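Local structure of 3'-5'-exonuclease (Saccharomyces cerevisiae, 3E2V) at residues P331-V336 with E348-V353. The protein cuts double-stranded DNA as an endonuclease and degrades it from the 3' end as an exonuclease, probably with magnesium as cofactor. Sequence-based numbering, arbitrary orientation.
Sequences PAFKSV and EELYMV. With GOL (glycerol), chain D.
Met352 ties two short strands, 334-336 and 351-353, into a small parallel sheet through its backbone bonds to Lys334 and Val336. Its N lies 2.8 Å from Lys334 O in a nearly straight bond (172°), and its O accepts Val336 N at 2.9 Å. Beside Lys334 a water bridges the segments, accepting from Lys334 N and donating to Leu350 O and to Glu349 OE2, the carboxylate of this exposed residue being a natural acceptor.

Ser335 and Met352 share one face of the sheet, where a glycerol, probably from the crystallisation liquor, donates from O2 to Val353 O (2.7 Å) and lies within hydrogen-bonding distance of the Ser335 hydroxyl. Met352 CG packs 3.9 Å from Phe333 CB, and the extended chi2 (176°) carries SD to the edge of the phenyl ring, 5.5 Å from its centroid, a Met-aromatic contact. Leu350 runs alongside the same ring, its CB 4.0 Å from Phe333 CD1. An alanine in place of Phe333 would remove the ring that Leu350 and the Met352 sulfur pack against, and would probably open a gap facing helix 40-49, whose Arg46 touches both Phe333 and Leu350.

On the other face, Lys334 CG, anti to its backbone N (chi1 -177°), rests 3.6 Å from Tyr351 CE1; the aliphatic stem packs while the amine end extends clear of the other strand. Val336 CG1 meets Tyr351 CD1 at 4.0 Å. One residue bonding to both neighbours of its bridge partner is characteristic of parallel β-sheet, here a two-stranded addition beside the TIM barrel of a TatD-type metallo-dependent hydrolase.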
loop_
_atom_site.group_PDB
_atom_site.type_symbol
_atom_site.label_atom_id
_atom_site.label_comp_id
_atom_site.label_asym_id
_atom_site.label_seq_id
_atom_site.Cartn_x
_atom_site.Cartn_y
_atom_site.Cartn_z
ATOM N N PRO A 331 -16.573 16.254 9.123
ATOM C CA PRO A 331 -15.289 15.973 8.481
ATOM C C PRO A 331 -14.248 17.036 8.836
ATOM O O PRO A 331 -14.580 18.058 9.441
ATOM C CB PRO A 331 -15.628 16.035 6.992
ATOM C CG PRO A 331 -16.805 16.965 6.915
ATOM C CD PRO A 331 -17.600 16.667 8.146
ATOM N N ALA A 332 -12.989 16.812 8.458
ATOM C CA ALA A 332 -11.898 17.700 8.881
ATOM C C ALA A 332 -11.955 19.091 8.231
ATOM O O ALA A 332 -11.392 20.063 8.749
ATOM C CB ALA A 332 -10.551 17.044 8.609
ATOM N N PHE A 333 -12.603 19.143 7.072
ATOM C CA PHE A 333 -12.776 20.350 6.257
ATOM C C PHE A 333 -14.156 20.199 5.635
ATOM O O PHE A 333 -14.685 19.092 5.584
ATOM C CB PHE A 333 -11.720 20.395 5.141
ATOM C CG PHE A 333 -10.309 20.509 5.651
ATOM C CD1 PHE A 333 -9.739 21.754 5.860
ATOM C CD2 PHE A 333 -9.563 19.371 5.949
ATOM C CE1 PHE A 333 -8.446 21.874 6.350
ATOM C CE2 PHE A 333 -8.261 19.477 6.439
ATOM C CZ PHE A 333 -7.708 20.729 6.650
ATOM N N LYS A 334 -14.740 21.297 5.152
ATOM C CA LYS A 334 -16.058 21.217 4.522
ATOM C C LYS A 334 -15.961 20.279 3.327
ATOM O O LYS A 334 -14.982 20.339 2.591
ATOM C CB LYS A 334 -16.516 22.594 4.027
ATOM C CG LYS A 334 -17.929 22.608 3.415
ATOM C CD LYS A 334 -18.977 22.167 4.421
ATOM C CE LYS A 334 -20.352 21.933 3.808
ATOM N NZ LYS A 334 -21.206 21.182 4.789
ATOM N N SER A 335 -16.974 19.434 3.146
ATOM C CA SER A 335 -17.020 18.418 2.092
ATOM C C SER A 335 -18.186 18.750 1.172
ATOM O O SER A 335 -19.304 18.957 1.643
ATOM C CB SER A 335 -17.224 17.046 2.733
ATOM O OG SER A 335 -17.171 15.981 1.803
ATOM N N VAL A 336 -17.921 18.839 -0.131
ATOM C CA VAL A 336 -18.962 19.158 -1.123
ATOM C C VAL A 336 -19.056 18.060 -2.174
ATOM O O VAL A 336 -18.126 17.260 -2.343
ATOM C CB VAL A 336 -18.688 20.505 -1.831
ATOM C CG1 VAL A 336 -18.790 21.685 -0.859
ATOM C CG2 VAL A 336 -17.326 20.505 -2.534
ATOM N N GLU A 348 -9.130 30.559 -0.674
ATOM C CA GLU A 348 -8.043 30.092 0.171
ATOM C C GLU A 348 -8.469 28.940 1.085
ATOM O O GLU A 348 -7.641 28.089 1.412
ATOM C CB GLU A 348 -7.448 31.241 0.983
ATOM C CG GLU A 348 -6.607 32.210 0.158
ATOM C CD GLU A 348 -5.424 31.528 -0.524
ATOM O OE1 GLU A 348 -4.620 30.868 0.175
ATOM O OE2 GLU A 348 -5.296 31.652 -1.761
ATOM N N GLU A 349 -9.748 28.904 1.466
ATOM C CA GLU A 349 -10.288 27.819 2.298
ATOM C C GLU A 349 -10.242 26.485 1.546
ATOM O O GLU A 349 -10.412 26.449 0.330
ATOM C CB GLU A 349 -11.715 28.113 2.749
ATOM C CG GLU A 349 -12.300 27.023 3.636
ATOM C CD GLU A 349 -13.617 27.398 4.279
ATOM O OE1 GLU A 349 -14.101 28.531 4.058
ATOM O OE2 GLU A 349 -14.171 26.543 5.007
ATOM N N LEU A 350 -10.023 25.403 2.291
ATOM C CA LEU A 350 -9.799 24.073 1.729
ATOM C C LEU A 350 -11.038 23.208 1.851
ATOM O O LEU A 350 -11.677 23.151 2.909
ATOM C CB LEU A 350 -8.614 23.423 2.454
ATOM C CG LEU A 350 -7.257 24.114 2.267
ATOM C CD1 LEU A 350 -6.242 23.589 3.299
ATOM C CD2 LEU A 350 -6.712 23.972 0.853
ATOM N N TYR A 351 -11.371 22.515 0.765
ATOM C CA TYR A 351 -12.590 21.715 0.681
ATOM C C TYR A 351 -12.305 20.294 0.228
ATOM O O TYR A 351 -11.416 20.089 -0.598
ATOM C CB TYR A 351 -13.554 22.315 -0.347
ATOM C CG TYR A 351 -14.262 23.575 0.092
ATOM C CD1 TYR A 351 -15.573 23.519 0.555
ATOM C CD2 TYR A 351 -13.635 24.815 0.005
ATOM C CE1 TYR A 351 -16.242 24.677 0.942
ATOM C CE2 TYR A 351 -14.298 25.979 0.405
ATOM C CZ TYR A 351 -15.592 25.888 0.861
ATOM O OH TYR A 351 -16.267 27.027 1.259
ATOM N N MET A 352 -13.075 19.348 0.763
ATOM C CA MET A 352 -13.020 17.927 0.400
ATOM C C MET A 352 -14.193 17.580 -0.507
ATOM O O MET A 352 -15.129 18.379 -0.664
ATOM C CB MET A 352 -13.069 17.026 1.648
ATOM C CG MET A 352 -11.999 17.370 2.694
ATOM S SD MET A 352 -12.031 16.433 4.281
ATOM C CE MET A 352 -11.392 14.845 3.733
ATOM N N VAL A 353 -14.115 16.397 -1.114
ATOM C CA VAL A 353 -15.173 15.907 -1.990
ATOM C C VAL A 353 -15.886 14.750 -1.301
ATOM O O VAL A 353 -15.244 13.785 -0.873
ATOM C CB VAL A 353 -14.596 15.455 -3.350
ATOM C CG1 VAL A 353 -15.693 14.763 -4.172
ATOM C CG2 VAL A 353 -13.972 16.642 -4.090
HETATM C C1 GOL D . -15.303 11.753 2.338
HETATM O O1 GOL D . -16.707 11.935 2.438
HETATM C C2 GOL D . -14.534 13.034 2.639
HETATM O O2 GOL D . -14.915 14.046 1.745
HETATM C C3 GOL D . -14.823 13.525 4.059
HETATM O O3 GOL D . -13.935 12.921 4.981
HETATM O O HOH W 1 -13.280 23.751 5.058
#